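Local coordinates for protein Poly(Beta-D-mannuronate) lyase (Pseudopedobacter saltans, PDB 7O79) that probably cleaves alginate at its mannuronate residues as a poly(beta-D-mannuronate) lyase of polysaccharide lyase family 6, built as a parallel beta-helix, at residues 78-83 against 89-94; 107-112 against 117-122. All blocks are in the same frame, centred on the assembly; numbering follows the deposited sequence.

Contact 1 of 2, residues 78-83 against 89-94; sequences LLFKDG and SVIQFN
Phe80 meets Val90 and Ile91 inside the beta-helix, and the contact shows how a solenoid coil fills its interior with apolar side chains from its different walls. The main interaction is a CH-pi contact. Val90 CG1 lies over one face of the Phe80 ring, 4.0 Å from its centroid and 23° off the ring normal, shifted toward the rim so that Phe80 CD2 is its nearest atom at 3.7 Å. Val90 places this methyl opposite its own backbone N (chi1 173°), which aims it at the ring. The second interaction is looser: the terminal methyl of Ile91 reaches the ring obliquely, with CD1 4.1 Å from Phe80 CE1. With an alanine at position 80 the two methyls would probably lose the ring they pack on, and a gap is likely to open in the interior.

No hydrogen bond crosses between the segments. Two side-chain hydrogen bonds lie within 89-94: Ser89 OG donates to Ile91 O at 2.7 Å, across the corner that the chain turns at Val90 and Ile91, and farther on Gln92 NE2 bonds to an in-plane lone pair of Asn94 OD1.

Around this junction, Leu60 also touches Phe80, Leu100 touches Ile91, and Trp119 packs on Val90, so that strands 58-62, 99-106 and 118-122 border the contact.

Contact 2 of 2, residues 107-112 against 117-122; sequences DFNPSQ and YYWVLF
Tyr117 bonds to the backbone of loop 107-112, while Trp119 lies alongside and connects through a water, an instance of aromatic side chains meeting a segment that has no regular secondary structure. The tight part centres on Phe108 O. Tyr117 OH donates to it at 2.5 Å, with the oxygen near the plane of the phenol ring and the donor tilted 16° from the carbonyl plane. Tyr117 CG sits between its backbone N and carbonyl carbon (chi1 50°), a rotation that sends the phenol toward the loop. There the Pro110 ring packs obliquely against it, CD lying 3.3 Å from Tyr117 OH.

Trp119 touches the loop directly only by van der Waals approach, its CZ2 being 3.6 Å from both Phe108 N and Asn109 OD1, the latter met obliquely. Lys137 adds a cation-pi contact to Trp119. The solvent side is formed by exposed Asp107 and by Asn109 and Pro110, both partly exposed.

One water accepts from Trp119 NE1 at 2.9 Å and lies within bonding distance of both Phe108 O and Asn109 OD1. Asn109 is also held by Gly136 O and Asn138 N. The chemistry therefore implies that the carbonyl of buried Phe108, presented by an inverse gamma turn, is gripped by a phenol and a water, with ring packing around it.

Contacts 1 and 2 follow in series along the chain, their centres about 8 Å apart, and illustrate how a beta-helix repeats a path from coil to coil. Contact 1 joins strand 73-83 to strand 89-93, whereas contact 2 joins the loop after strand 99-106 to strand 118-122. Strands 89-93 and 118-122 are parallel neighbours, joined by probable backbone hydrogen bonds from Ile91 N to Trp119 O and from Phe93 N to Leu121 O. Beside them, the Phe108 ring packs against the backbone of Lys81 and the side chain of Val90. Apolar packing in contact 1 and a hydrogen-bonded carbonyl among packed rings in contact 2 thus occur on successive coils of the solenoid.

Contact 1 of 2, residues 78-83 against 89-94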
loop_
_atom_site.group_PDB
_atom_site.type_symbol
_atom_site.label_atom_id
_atom_site.label_comp_id
_atom_site.label_asym_id
_atom_site.label_seq_id
_atom_site.Cartn_x
_atom_site.Cartn_y
_atom_site.Cartn_z
ATOM N N LEU A 78 -2.014 6.383 -22.190
ATOM C CA LEU A 78 -0.919 7.349 -22.213
ATOM C C LEU A 78 0.404 6.736 -21.736
ATOM O O LEU A 78 0.444 5.682 -21.109
ATOM C CB LEU A 78 -1.254 8.574 -21.360
ATOM C CG LEU A 78 -2.552 9.297 -21.719
ATOM C CD1 LEU A 78 -2.663 10.622 -20.963
ATOM C CD2 LEU A 78 -2.617 9.509 -23.236
ATOM N N LEU A 79 1.500 7.411 -22.074
ATOM C CA LEU A 79 2.826 7.075 -21.570
ATOM C C LEU A 79 3.497 8.359 -21.105
ATOM O O LEU A 79 3.554 9.342 -21.855
ATOM C CB LEU A 79 3.683 6.371 -22.636
ATOM C CG LEU A 79 5.204 6.253 -22.391
ATOM C CD1 LEU A 79 5.566 5.321 -21.230
ATOM C CD2 LEU A 79 5.912 5.782 -23.654
ATOM N N PHE A 80 3.959 8.362 -19.856
ATOM C CA PHE A 80 4.753 9.452 -19.301
ATOM C C PHE A 80 6.203 8.990 -19.243
ATOM O O PHE A 80 6.527 8.024 -18.539
ATOM C CB PHE A 80 4.261 9.855 -17.912
ATOM C CG PHE A 80 2.936 10.550 -17.923
ATOM C CD1 PHE A 80 1.761 9.821 -18.019
ATOM C CD2 PHE A 80 2.859 11.925 -17.852
ATOM C CE1 PHE A 80 0.530 10.450 -18.032
ATOM C CE2 PHE A 80 1.621 12.567 -17.865
ATOM C CZ PHE A 80 0.459 11.818 -17.953
ATOM N N LYS A 81 7.068 9.669 -19.992
ATOM C CA LYS A 81 8.431 9.197 -20.193
ATOM C C LYS A 81 9.251 10.355 -20.740
ATOM O O LYS A 81 8.707 11.275 -21.357
ATOM C CB LYS A 81 8.448 7.986 -21.140
ATOM C CG LYS A 81 9.816 7.351 -21.422
ATOM C CD LYS A 81 9.625 6.111 -22.286
ATOM C CE LYS A 81 10.935 5.503 -22.771
ATOM N NZ LYS A 81 11.783 4.940 -21.693
ATOM N N ASP A 82 10.555 10.327 -20.465
ATOM C CA ASP A 82 11.457 11.408 -20.874
ATOM C C ASP A 82 11.021 12.745 -20.287
ATOM O O ASP A 82 11.013 13.775 -20.968
ATOM C CB ASP A 82 11.571 11.490 -22.396
ATOM C CG ASP A 82 12.101 10.207 -23.006
ATOM O OD1 ASP A 82 12.670 9.392 -22.248
ATOM O OD2 ASP A 82 11.964 10.011 -24.238
ATOM N N GLY A 83 10.658 12.735 -19.010
ATOM C CA GLY A 83 10.145 13.937 -18.386
ATOM C C GLY A 83 10.291 13.829 -16.889
ATOM O O GLY A 83 10.724 12.805 -16.361
ATOM N N SER A 89 2.393 15.767 -8.210
ATOM C CA SER A 89 2.180 14.385 -8.618
ATOM C C SER A 89 2.066 14.333 -10.133
ATOM O O SER A 89 1.560 15.269 -10.765
ATOM C CB SER A 89 0.918 13.784 -7.974
ATOM O OG SER A 89 0.719 12.437 -8.407
ATOM N N VAL A 90 2.545 13.243 -10.727
ATOM C CA VAL A 90 2.422 13.120 -12.180
ATOM C C VAL A 90 0.952 13.018 -12.578
ATOM O O VAL A 90 0.491 13.688 -13.509
ATOM C CB VAL A 90 3.231 11.918 -12.689
ATOM C CG1 VAL A 90 2.973 11.681 -14.151
ATOM C CG2 VAL A 90 4.718 12.143 -12.427
ATOM N N ILE A 91 0.197 12.181 -11.883
ATOM C CA ILE A 91 -1.225 11.994 -12.139
ATOM C C ILE A 91 -1.972 12.297 -10.850
ATOM O O ILE A 91 -1.547 11.871 -9.767
ATOM C CB ILE A 91 -1.516 10.559 -12.627
ATOM C CG1 ILE A 91 -0.964 10.369 -14.040
ATOM C CG2 ILE A 91 -3.026 10.296 -12.611
ATOM C CD1 ILE A 91 -0.757 8.948 -14.423
ATOM N N GLN A 92 -3.086 13.017 -10.949
ATOM C CA GLN A 92 -3.810 13.397 -9.744
ATOM C C GLN A 92 -5.317 13.268 -9.933
ATOM O O GLN A 92 -5.879 13.815 -10.889
ATOM C CB GLN A 92 -3.430 14.816 -9.309
ATOM C CG GLN A 92 -3.930 15.162 -7.918
ATOM C CD GLN A 92 -3.138 16.281 -7.252
ATOM O OE1 GLN A 92 -1.945 16.463 -7.516
ATOM N NE2 GLN A 92 -3.812 17.053 -6.403
ATOM N N PHE A 93 -5.963 12.527 -9.021
ATOM C CA PHE A 93 -7.422 12.366 -9.003
ATOM C C PHE A 93 -7.977 13.405 -8.037
ATOM O O PHE A 93 -7.951 13.200 -6.821
ATOM C CB PHE A 93 -7.827 10.960 -8.559
ATOM C CG PHE A 93 -7.487 9.854 -9.553
ATOM C CD1 PHE A 93 -6.225 9.274 -9.565
ATOM C CD2 PHE A 93 -8.446 9.378 -10.446
ATOM C CE1 PHE A 93 -5.908 8.252 -10.468
ATOM C CE2 PHE A 93 -8.141 8.345 -11.354
ATOM C CZ PHE A 93 -6.882 7.779 -11.360
ATOM N N ASN A 94 -8.503 14.512 -8.570
ATOM C CA ASN A 94 -9.037 15.591 -7.742
ATOM C C ASN A 94 -10.558 15.595 -7.659
ATOM O O ASN A 94 -11.125 16.527 -7.086
ATOM C CB ASN A 94 -8.570 16.959 -8.252
ATOM C CG ASN A 94 -7.113 17.213 -7.963
ATOM O OD1 ASN A 94 -6.651 16.986 -6.844
ATOM N ND2 ASN A 94 -6.379 17.703 -8.967
#

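Contact 2 of 2, residues 107-112 against 117-122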
loop_
_atom_site.group_PDB
_atom_site.type_symbol
_atom_site.label_atom_id
_atom_site.label_comp_id
_atom_site.label_asym_id
_atom_site.label_seq_id
_atom_site.Cartn_x
_atom_site.Cartn_y
_atom_site.Cartn_z
ATOM N N ASP A 107 10.531 5.623 -15.812
ATOM C CA ASP A 107 11.695 6.414 -15.387
ATOM C C ASP A 107 11.480 7.925 -15.428
ATOM O O ASP A 107 12.373 8.679 -15.825
ATOM C CB ASP A 107 12.928 6.061 -16.224
ATOM C CG ASP A 107 13.238 4.596 -16.202
ATOM O OD1 ASP A 107 13.084 3.985 -15.124
ATOM O OD2 ASP A 107 13.630 4.042 -17.255
ATOM N N PHE A 108 10.306 8.373 -14.987
ATOM C CA PHE A 108 9.892 9.775 -15.072
ATOM C C PHE A 108 10.478 10.599 -13.923
ATOM O O PHE A 108 9.768 11.273 -13.170
ATOM C CB PHE A 108 8.372 9.840 -15.083
ATOM C CG PHE A 108 7.809 11.069 -15.739
ATOM C CD1 PHE A 108 7.788 11.198 -17.118
ATOM C CD2 PHE A 108 7.259 12.080 -14.962
ATOM C CE1 PHE A 108 7.241 12.328 -17.723
ATOM C CE2 PHE A 108 6.710 13.223 -15.548
ATOM C CZ PHE A 108 6.701 13.348 -16.939
ATOM N N ASN A 109 11.816 10.580 -13.839
ATOM C CA ASN A 109 12.549 10.954 -12.640
ATOM C C ASN A 109 13.264 12.300 -12.760
ATOM O O ASN A 109 13.767 12.662 -13.827
ATOM C CB ASN A 109 13.571 9.869 -12.282
ATOM C CG ASN A 109 12.909 8.547 -11.941
ATOM O OD1 ASN A 109 11.900 8.524 -11.229
ATOM N ND2 ASN A 109 13.484 7.443 -12.412
ATOM N N PRO A 110 13.334 13.050 -11.670
ATOM C CA PRO A 110 14.108 14.294 -11.648
ATOM C C PRO A 110 15.581 13.963 -11.433
ATOM O O PRO A 110 15.962 12.799 -11.299
ATOM C CB PRO A 110 13.518 15.030 -10.451
ATOM C CG PRO A 110 13.237 13.895 -9.483
ATOM C CD PRO A 110 12.813 12.716 -10.330
ATOM N N SER A 111 16.418 15.008 -11.390
ATOM C CA SER A 111 17.845 14.737 -11.235
ATOM C C SER A 111 18.235 14.528 -9.773
ATOM O O SER A 111 19.103 13.701 -9.485
ATOM C CB SER A 111 18.689 15.844 -11.878
ATOM O OG SER A 111 18.392 17.103 -11.321
ATOM N N GLN A 112 17.634 15.249 -8.825
ATOM C CA GLN A 112 17.949 15.010 -7.420
ATOM C C GLN A 112 16.859 14.103 -6.849
ATOM O O GLN A 112 15.671 14.366 -7.056
ATOM C CB GLN A 112 18.004 16.266 -6.526
ATOM C CG GLN A 112 19.160 17.317 -6.642
ATOM C CD GLN A 112 19.107 18.186 -7.897
ATOM O OE1 GLN A 112 20.006 18.188 -8.728
ATOM N NE2 GLN A 112 18.089 19.071 -7.936
ATOM N N TYR A 117 7.966 14.061 -5.553
ATOM C CA TYR A 117 6.583 14.118 -6.021
ATOM C C TYR A 117 6.008 12.704 -6.128
ATOM O O TYR A 117 6.749 11.726 -6.319
ATOM C CB TYR A 117 6.464 14.847 -7.368
ATOM C CG TYR A 117 7.409 14.412 -8.490
ATOM C CD1 TYR A 117 7.049 13.396 -9.370
ATOM C CD2 TYR A 117 8.606 15.081 -8.727
ATOM C CE1 TYR A 117 7.881 13.009 -10.412
ATOM C CE2 TYR A 117 9.445 14.708 -9.780
ATOM C CZ TYR A 117 9.073 13.673 -10.625
ATOM O OH TYR A 117 9.882 13.283 -11.683
ATOM N N TYR A 118 4.687 12.602 -5.982
ATOM C CA TYR A 118 4.042 11.311 -6.198
ATOM C C TYR A 118 4.023 10.977 -7.684
ATOM O O TYR A 118 4.191 11.841 -8.545
ATOM C CB TYR A 118 2.590 11.302 -5.724
ATOM C CG TYR A 118 2.310 11.613 -4.284
ATOM C CD1 TYR A 118 2.096 12.919 -3.870
ATOM C CD2 TYR A 118 2.202 10.593 -3.339
ATOM C CE1 TYR A 118 1.813 13.211 -2.548
ATOM C CE2 TYR A 118 1.917 10.877 -2.009
ATOM C CZ TYR A 118 1.722 12.182 -1.620
ATOM O OH TYR A 118 1.429 12.473 -0.295
ATOM N N TRP A 119 3.760 9.710 -7.990
ATOM C CA TRP A 119 3.410 9.410 -9.369
ATOM C C TRP A 119 1.898 9.389 -9.562
ATOM O O TRP A 119 1.396 9.895 -10.575
ATOM C CB TRP A 119 4.067 8.098 -9.806
ATOM C CG TRP A 119 5.474 8.351 -10.316
ATOM C CD1 TRP A 119 6.200 9.496 -10.163
ATOM C CD2 TRP A 119 6.306 7.445 -11.042
ATOM N NE1 TRP A 119 7.429 9.363 -10.752
ATOM C CE2 TRP A 119 7.521 8.109 -11.298
ATOM C CE3 TRP A 119 6.141 6.134 -11.496
ATOM C CZ2 TRP A 119 8.566 7.513 -12.001
ATOM C CZ3 TRP A 119 7.189 5.534 -12.188
ATOM C CH2 TRP A 119 8.383 6.232 -12.441
ATOM N N VAL A 120 1.148 8.893 -8.576
ATOM C CA VAL A 120 -0.309 8.920 -8.620
ATOM C C VAL A 120 -0.802 9.336 -7.243
ATOM O O VAL A 120 -0.439 8.717 -6.237
ATOM C CB VAL A 120 -0.909 7.545 -9.015
ATOM C CG1 VAL A 120 -2.419 7.620 -9.045
ATOM C CG2 VAL A 120 -0.367 7.067 -10.361
ATOM N N LEU A 121 -1.638 10.369 -7.188
ATOM C CA LEU A 121 -2.175 10.851 -5.925
ATOM C C LEU A 121 -3.691 10.887 -5.990
ATOM O O LEU A 121 -4.264 11.495 -6.902
ATOM C CB LEU A 121 -1.628 12.242 -5.572
ATOM C CG LEU A 121 -2.222 12.808 -4.280
ATOM C CD1 LEU A 121 -1.861 11.968 -3.073
ATOM C CD2 LEU A 121 -1.814 14.274 -4.059
ATOM N N PHE A 122 -4.340 10.232 -5.029
ATOM C CA PHE A 122 -5.797 10.255 -4.937
ATOM C C PHE A 122 -6.253 11.327 -3.957
ATOM O O PHE A 122 -5.791 11.368 -2.811
ATOM C CB PHE A 122 -6.335 8.892 -4.512
ATOM C CG PHE A 122 -6.214 7.860 -5.574
ATOM C CD1 PHE A 122 -7.244 7.684 -6.480
ATOM C CD2 PHE A 122 -5.079 7.062 -5.676
ATOM C CE1 PHE A 122 -7.155 6.727 -7.478
ATOM C CE2 PHE A 122 -4.993 6.097 -6.684
ATOM C CZ PHE A 122 -6.021 5.943 -7.583
HETATM O O HOH W 1 10.103 10.347 -10.399
#